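Local coordinates for protein 4-aminobutyrate transaminase (Acinetobacter baumannii, PDB 6WOP) that probably catalyses the pyridoxal 5'-phosphate-dependent transfer of an amino group from 4-aminobutyrate to 2-oxoglutarate, as a class-III aminotransferase, at residues Q371-A374 / M375-L379; G178-V181 / D182-I185; T82-E85 / S86-A89. One frame throughout, in Å; residues are numbered along the deposited sequence.

How the interactions relate
All three contacts sit at helix ends: interaction 3 starts helix 85-97, interaction 2 starts helix 181-194, and interaction 1 finishes helix 364-376 where the chain passes into strand 379-384. They come along the chain in the order 3, 2, 1. None touches another: the centres of interactions 1 and 2 lie about 37 Å apart, and interaction 3 is about 44 Å from each, across the centre of the chain. Interaction 2 comes after strand 167-170, at the outer end of one seven-stranded mixed sheet, while interaction 1 leads into the other. Of the three, interaction 3 alone reaches another chain, so it ties a helix start to the subunit interface.

Interaction 1 of 3, residues Q371-A374 / M375-L379; sequences QNYA and MENGL
Tyr-373 and Ala-374 meet Asn-377 and Leu-379 where a Schellman motif ends helix 364-376, with Gly-378 as the C-prime residue at positive phi. Backbone bonds come first. Leu-379 N reaches back to Ala-374 O at 2.9 Å, and its companion, Gly-378 N to Met-375 O, is weak. Asn-377 N also gives to Ala-374 O, so two N-H groups grip this oxygen, arriving from opposite faces of its carbonyl plane. Earlier in the turn, Met-375 N and Glu-376 N keep regular helical bonds to Gln-371 O and Asn-372 O. A water donates to both Gln-371 O and Leu-379 O, joining the last helical turn to the start of strand 379-384.

Apolar contact is modest: Ala-374 CB touches Leu-379 CD2 at 3.8 Å, and Leu-379 also packs on Ile-45 of the neighbouring strand and on Ile-410 of helix 401-416.

The polar side-chain contact is made by the amide of Asn-377. With CG anti to its own carbonyl carbon (chi1 -68°), the group turns back toward the last helical turn, and ND2 donates to Tyr-373 O at 2.9 Å, which lies near the amide plane. The ring of Tyr-373 presents one face to this amide, the two planes 31° apart, and Asn-377 ND2 sits 3.1 Å above the ring plane, over its centre.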
loop_
_atom_site.group_PDB
_atom_site.type_symbol
_atom_site.label_atom_id
_atom_site.label_comp_id
_atom_site.label_asym_id
_atom_site.label_seq_id
_atom_site.Cartn_x
_atom_site.Cartn_y
_atom_site.Cartn_z
ATOM N N GLN A 371 26.888 29.274 -12.605
ATOM C CA GLN A 371 25.727 29.150 -13.464
ATOM C C GLN A 371 25.200 30.519 -13.858
ATOM O O GLN A 371 24.832 30.725 -15.027
ATOM C CB GLN A 371 24.636 28.336 -12.758
ATOM C CG GLN A 371 23.374 28.172 -13.598
ATOM C CD GLN A 371 22.285 27.370 -12.901
ATOM O OE1 GLN A 371 21.869 27.676 -11.760
ATOM N NE2 GLN A 371 21.821 26.353 -13.569
ATOM N N ASN A 372 25.110 31.452 -12.894
ATOM C CA ASN A 372 24.514 32.724 -13.282
ATOM C C ASN A 372 25.503 33.594 -14.058
ATOM O O ASN A 372 25.107 34.289 -15.008
ATOM C CB ASN A 372 23.974 33.481 -12.061
ATOM C CG ASN A 372 22.966 32.637 -11.276
ATOM O OD1 ASN A 372 22.633 31.513 -11.687
ATOM N ND2 ASN A 372 22.473 33.172 -10.156
ATOM N N TYR A 373 26.806 33.531 -13.762
ATOM C CA TYR A 373 27.767 34.206 -14.628
ATOM C C TYR A 373 27.642 33.701 -16.053
ATOM O O TYR A 373 27.681 34.486 -17.010
ATOM C CB TYR A 373 29.181 33.971 -14.156
ATOM C CG TYR A 373 30.174 34.607 -15.092
ATOM C CD1 TYR A 373 30.656 33.926 -16.202
ATOM C CD2 TYR A 373 30.626 35.899 -14.871
ATOM C CE1 TYR A 373 31.546 34.505 -17.057
ATOM C CE2 TYR A 373 31.498 36.487 -15.731
ATOM C CZ TYR A 373 31.973 35.770 -16.806
ATOM O OH TYR A 373 32.864 36.335 -17.667
ATOM N N ALA A 374 27.557 32.379 -16.208
ATOM C CA ALA A 374 27.457 31.800 -17.534
ATOM C C ALA A 374 26.217 32.306 -18.232
ATOM O O ALA A 374 26.274 32.723 -19.399
ATOM C CB ALA A 374 27.453 30.278 -17.459
ATOM N N MET A 375 25.085 32.294 -17.526
ATOM C CA MET A 375 23.844 32.776 -18.122
ATOM C C MET A 375 23.989 34.225 -18.585
ATOM O O MET A 375 23.540 34.563 -19.682
ATOM C CB MET A 375 22.673 32.657 -17.151
ATOM C CG MET A 375 21.349 32.951 -17.846
ATOM S SD MET A 375 20.847 31.444 -18.675
ATOM C CE MET A 375 20.439 30.516 -17.118
ATOM N N GLU A 376 24.625 35.090 -17.776
ATOM C CA GLU A 376 24.749 36.473 -18.244
ATOM C C GLU A 376 25.770 36.607 -19.354
ATOM O O GLU A 376 25.740 37.604 -20.079
ATOM C CB GLU A 376 25.106 37.458 -17.093
ATOM C CG GLU A 376 24.391 37.134 -15.774
ATOM C CD GLU A 376 25.187 37.420 -14.473
ATOM O OE1 GLU A 376 24.978 36.728 -13.451
ATOM O OE2 GLU A 376 25.997 38.393 -14.462
ATOM N N ASN A 377 26.608 35.601 -19.606
ATOM C CA ASN A 377 27.533 35.702 -20.731
ATOM C C ASN A 377 27.238 34.700 -21.850
ATOM O O ASN A 377 28.134 34.361 -22.635
ATOM C CB ASN A 377 28.983 35.587 -20.259
ATOM C CG ASN A 377 29.402 36.777 -19.441
ATOM O OD1 ASN A 377 29.779 37.805 -19.976
ATOM N ND2 ASN A 377 29.266 36.672 -18.141
ATOM N N GLY A 378 25.976 34.289 -21.986
ATOM C CA GLY A 378 25.544 33.533 -23.159
ATOM C C GLY A 378 25.835 32.049 -23.125
ATOM O O GLY A 378 26.081 31.430 -24.189
ATOM N N LEU A 379 25.779 31.447 -21.946
ATOM C CA LEU A 379 26.068 30.028 -21.756
ATOM C C LEU A 379 25.030 29.433 -20.800
ATOM O O LEU A 379 24.892 29.883 -19.672
ATOM C CB LEU A 379 27.511 29.824 -21.233
ATOM C CG LEU A 379 27.800 28.341 -20.967
ATOM C CD1 LEU A 379 27.759 27.432 -22.314
ATOM C CD2 LEU A 379 29.089 28.196 -20.151
HETATM O O HOH W 1 23.914 29.147 -17.140
#

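Interaction 2 of 3, residues G178-V181 / D182-I185; sequences GISV and DAAI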
loop_
_atom_site.group_PDB
_atom_site.type_symbol
_atom_site.label_atom_id
_atom_site.label_comp_id
_atom_site.label_asym_id
_atom_site.label_seq_id
_atom_site.Cartn_x
_atom_site.Cartn_y
_atom_site.Cartn_z
ATOM N N GLY A 178 33.006 7.755 -0.063
ATOM C CA GLY A 178 33.081 6.816 1.028
ATOM C C GLY A 178 31.932 5.840 1.082
ATOM O O GLY A 178 31.605 5.344 2.163
ATOM N N ILE A 179 31.276 5.570 -0.045
ATOM C CA ILE A 179 30.330 4.468 -0.127
ATOM C C ILE A 179 30.932 3.441 -1.085
ATOM O O ILE A 179 30.809 3.550 -2.305
ATOM C CB ILE A 179 28.943 4.926 -0.569
ATOM C CG1 ILE A 179 28.406 5.961 0.429
ATOM C CG2 ILE A 179 27.977 3.746 -0.712
ATOM C CD1 ILE A 179 27.307 6.841 -0.116
ATOM N N SER A 180 31.619 2.446 -0.530
ATOM C CA SER A 180 32.307 1.452 -1.333
ATOM C C SER A 180 31.309 0.532 -2.036
ATOM O O SER A 180 30.110 0.499 -1.726
ATOM C CB SER A 180 33.245 0.637 -0.455
ATOM O OG SER A 180 32.487 -0.066 0.521
ATOM N N VAL A 181 31.817 -0.214 -3.015
ATOM C CA VAL A 181 30.989 -1.261 -3.618
ATOM C C VAL A 181 30.513 -2.241 -2.548
ATOM O O VAL A 181 29.331 -2.603 -2.506
ATOM C CB VAL A 181 31.780 -1.969 -4.723
ATOM C CG1 VAL A 181 31.017 -3.166 -5.255
ATOM C CG2 VAL A 181 32.091 -0.935 -5.854
ATOM N N ASP A 182 31.410 -2.634 -1.622
ATOM C CA ASP A 182 30.966 -3.499 -0.514
ATOM C C ASP A 182 29.791 -2.898 0.233
ATOM O O ASP A 182 28.808 -3.599 0.546
ATOM C CB ASP A 182 32.106 -3.711 0.456
ATOM C CG ASP A 182 33.058 -4.795 0.024
ATOM O OD1 ASP A 182 32.748 -5.539 -0.904
ATOM O OD2 ASP A 182 34.118 -4.912 0.650
ATOM N N ALA A 183 29.890 -1.607 0.596
ATOM C CA ALA A 183 28.802 -1.004 1.375
ATOM C C ALA A 183 27.518 -0.970 0.588
ATOM O O ALA A 183 26.423 -1.111 1.163
ATOM C CB ALA A 183 29.171 0.405 1.808
ATOM N N ALA A 184 27.607 -0.684 -0.722
ATOM C CA ALA A 184 26.397 -0.647 -1.539
ATOM C C ALA A 184 25.767 -2.031 -1.644
ATOM O O ALA A 184 24.538 -2.194 -1.548
ATOM C CB ALA A 184 26.763 -0.065 -2.943
ATOM N N ILE A 185 26.581 -3.052 -1.877
ATOM C CA ILE A 185 26.024 -4.389 -1.971
ATOM C C ILE A 185 25.429 -4.783 -0.627
ATOM O O ILE A 185 24.315 -5.317 -0.544
ATOM C CB ILE A 185 27.122 -5.381 -2.428
ATOM C CG1 ILE A 185 27.446 -5.206 -3.927
ATOM C CG2 ILE A 185 26.701 -6.860 -2.193
ATOM C CD1 ILE A 185 26.356 -5.620 -4.831
#
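Ser-180 meets Ala-183 through its side-chain oxygen: OG accepts a hydrogen bond from Ala-183 N at 3.0 Å, with an N-H...O angle of 159°. A chi1 of 63° sets OG between the serine's own N and carbonyl carbon, from where it points into the first turn and also comes near the CB atoms of Asp-182 and Ala-183. Apart from this bond, the outer side of the contact is loose: Ser-180 and Asp-182 are exposed, and the apolar touch of Ile-179 CG2 on Ala-183 CB is distant at 4.4 Å. The carboxylate of Asp-182 makes a salt bridge through OD1 to Arg-225 NH1 of helix 220-233; lying in the first turn of its own helix, it would probably also be favoured by the helix dipole.

Ser-180 is thus the N-cap of helix 181-194, and the chain comes to it through a G1 beta bulge in which Gly-178 and Ile-179 both face Val-174. The glycine takes the positive phi of that bulge.

The inner side is the packed one, with Val-181, Ala-184 and Ile-185 buried against helix 220-233: Val-181 packs on Glu-221 and Arg-225, while Ala-184 and Ile-185 both lie against Phe-222. Between themselves Val-181 and Ile-185 touch only lightly, CG1 to CG1 at 4.3 Å. Ser-180 O receives Ala-184 N at 2.9 Å, and Val-181 O receives Ile-185 N at 2.9 Å. Ile-185 CG1 also comes 3.5 Å from Val-181 O, and the methyl of Ala-184 rests 3.6 Å from Ser-180 O. A bound tartrate, probably from the crystallisation liquor, lies about 4 Å from the side chain of Ile-185.

Interaction 3 of 3, residues T82-E85 / S86-A89; sequences TPYE and SYVA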
loop_
_atom_site.group_PDB
_atom_site.type_symbol
_atom_site.label_atom_id
_atom_site.label_comp_id
_atom_site.label_asym_id
_atom_site.label_seq_id
_atom_site.Cartn_x
_atom_site.Cartn_y
_atom_site.Cartn_z
ATOM N N THR A 82 -4.136 0.776 -35.525
ATOM C CA THR A 82 -3.545 0.530 -36.844
ATOM C C THR A 82 -2.033 0.661 -36.727
ATOM O O THR A 82 -1.518 1.779 -36.464
ATOM C CB THR A 82 -4.082 1.546 -37.888
ATOM O OG1 THR A 82 -5.514 1.529 -37.863
ATOM C CG2 THR A 82 -3.575 1.150 -39.291
ATOM N N PRO A 83 -1.283 -0.400 -36.937
ATOM C CA PRO A 83 0.167 -0.329 -36.791
ATOM C C PRO A 83 0.794 0.315 -38.022
ATOM O O PRO A 83 0.127 0.570 -39.046
ATOM C CB PRO A 83 0.552 -1.826 -36.639
ATOM C CG PRO A 83 -0.455 -2.534 -37.615
ATOM C CD PRO A 83 -1.757 -1.708 -37.450
ATOM N N TYR A 84 2.083 0.606 -37.894
ATOM C CA TYR A 84 2.878 1.206 -38.955
ATOM C C TYR A 84 4.192 0.441 -39.018
ATOM O O TYR A 84 4.648 -0.094 -38.008
ATOM C CB TYR A 84 3.135 2.685 -38.670
ATOM C CG TYR A 84 2.913 3.077 -37.226
ATOM C CD1 TYR A 84 1.634 3.117 -36.687
ATOM C CD2 TYR A 84 3.982 3.406 -36.403
ATOM C CE1 TYR A 84 1.427 3.475 -35.368
ATOM C CE2 TYR A 84 3.784 3.764 -35.084
ATOM C CZ TYR A 84 2.504 3.797 -34.571
ATOM O OH TYR A 84 2.302 4.153 -33.258
ATOM N N GLU A 85 4.804 0.384 -40.195
ATOM C CA GLU A 85 6.058 -0.351 -40.339
ATOM C C GLU A 85 7.208 0.361 -39.635
ATOM O O GLU A 85 8.141 -0.301 -39.170
ATOM C CB GLU A 85 6.349 -0.513 -41.855
ATOM C CG GLU A 85 7.697 -1.161 -42.168
ATOM C CD GLU A 85 7.897 -1.453 -43.662
ATOM O OE1 GLU A 85 7.090 -0.988 -44.485
ATOM O OE2 GLU A 85 8.862 -2.165 -43.994
ATOM N N SER A 86 7.191 1.718 -39.558
ATOM C CA SER A 86 8.385 2.368 -39.008
ATOM C C SER A 86 8.618 1.982 -37.538
ATOM O O SER A 86 9.759 2.010 -37.047
ATOM C CB SER A 86 8.248 3.882 -39.092
ATOM O OG SER A 86 6.983 4.258 -38.492
ATOM N N TYR A 87 7.562 1.677 -36.826
ATOM C CA TYR A 87 7.633 1.222 -35.422
ATOM C C TYR A 87 8.310 -0.164 -35.321
ATOM O O TYR A 87 9.205 -0.375 -34.590
ATOM C CB TYR A 87 6.217 1.121 -34.878
ATOM C CG TYR A 87 6.014 0.686 -33.429
ATOM C CD1 TYR A 87 6.443 -0.547 -32.988
ATOM C CD2 TYR A 87 5.308 1.482 -32.524
ATOM C CE1 TYR A 87 6.243 -0.972 -31.694
ATOM C CE2 TYR A 87 5.098 1.063 -31.219
ATOM C CZ TYR A 87 5.558 -0.188 -30.802
ATOM O OH TYR A 87 5.365 -0.619 -29.541
ATOM N N VAL A 88 7.857 -1.061 -36.160
ATOM C CA VAL A 88 8.477 -2.376 -36.194
ATOM C C VAL A 88 9.933 -2.218 -36.538
ATOM O O VAL A 88 10.776 -2.901 -35.991
ATOM C CB VAL A 88 7.741 -3.266 -37.223
ATOM C CG1 VAL A 88 8.450 -4.654 -37.417
ATOM C CG2 VAL A 88 6.224 -3.432 -36.815
ATOM N N ALA A 89 10.222 -1.399 -37.570
ATOM C CA ALA A 89 11.610 -1.260 -38.006
ATOM C C ALA A 89 12.456 -0.673 -36.876
ATOM O O ALA A 89 13.616 -1.058 -36.696
ATOM C CB ALA A 89 11.694 -0.379 -39.284
#
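Tyr-84 has an unusual chi1 of 18° and Tyr-87 a CG anti to its backbone N (chi1 -179°); together these torsions bring the two rings together at the start of the helix, their planes 75° apart. They form an offset edge-to-face pair, with the edge of Tyr-87 toward the face of Tyr-84 and the centroids 5.8 Å apart. The closest touch is nearer the backbone of Tyr-87, where its CB meets Tyr-84 CD2 at 3.5 Å, while CD2 of Tyr-87 reaches Tyr-84 CE2 at 3.8 Å. Ser-86 OG lies at the edge of the Tyr-84 ring, near its plane and 3.8 Å from Tyr-84 CD2.

Tyr-84 is the N-cap residue of helix 85-97, and Ala-89 N donates a hydrogen bond to Glu-85 O at 2.8 Å in the first turn. Both phenols are hydrogen-bonded at their far ends, Tyr-84 OH to Gly-301 O and Tyr-87 OH to Phe-108 N, and Tyr-79 extends the aromatic cluster, stacking on Tyr-87 and meeting Tyr-84 edge-to-face. Glu-85, extended beyond CG, reaches the second subunit: OE2 makes a salt bridge with Arg-11 of that chain and OE1 one with its Lys-39.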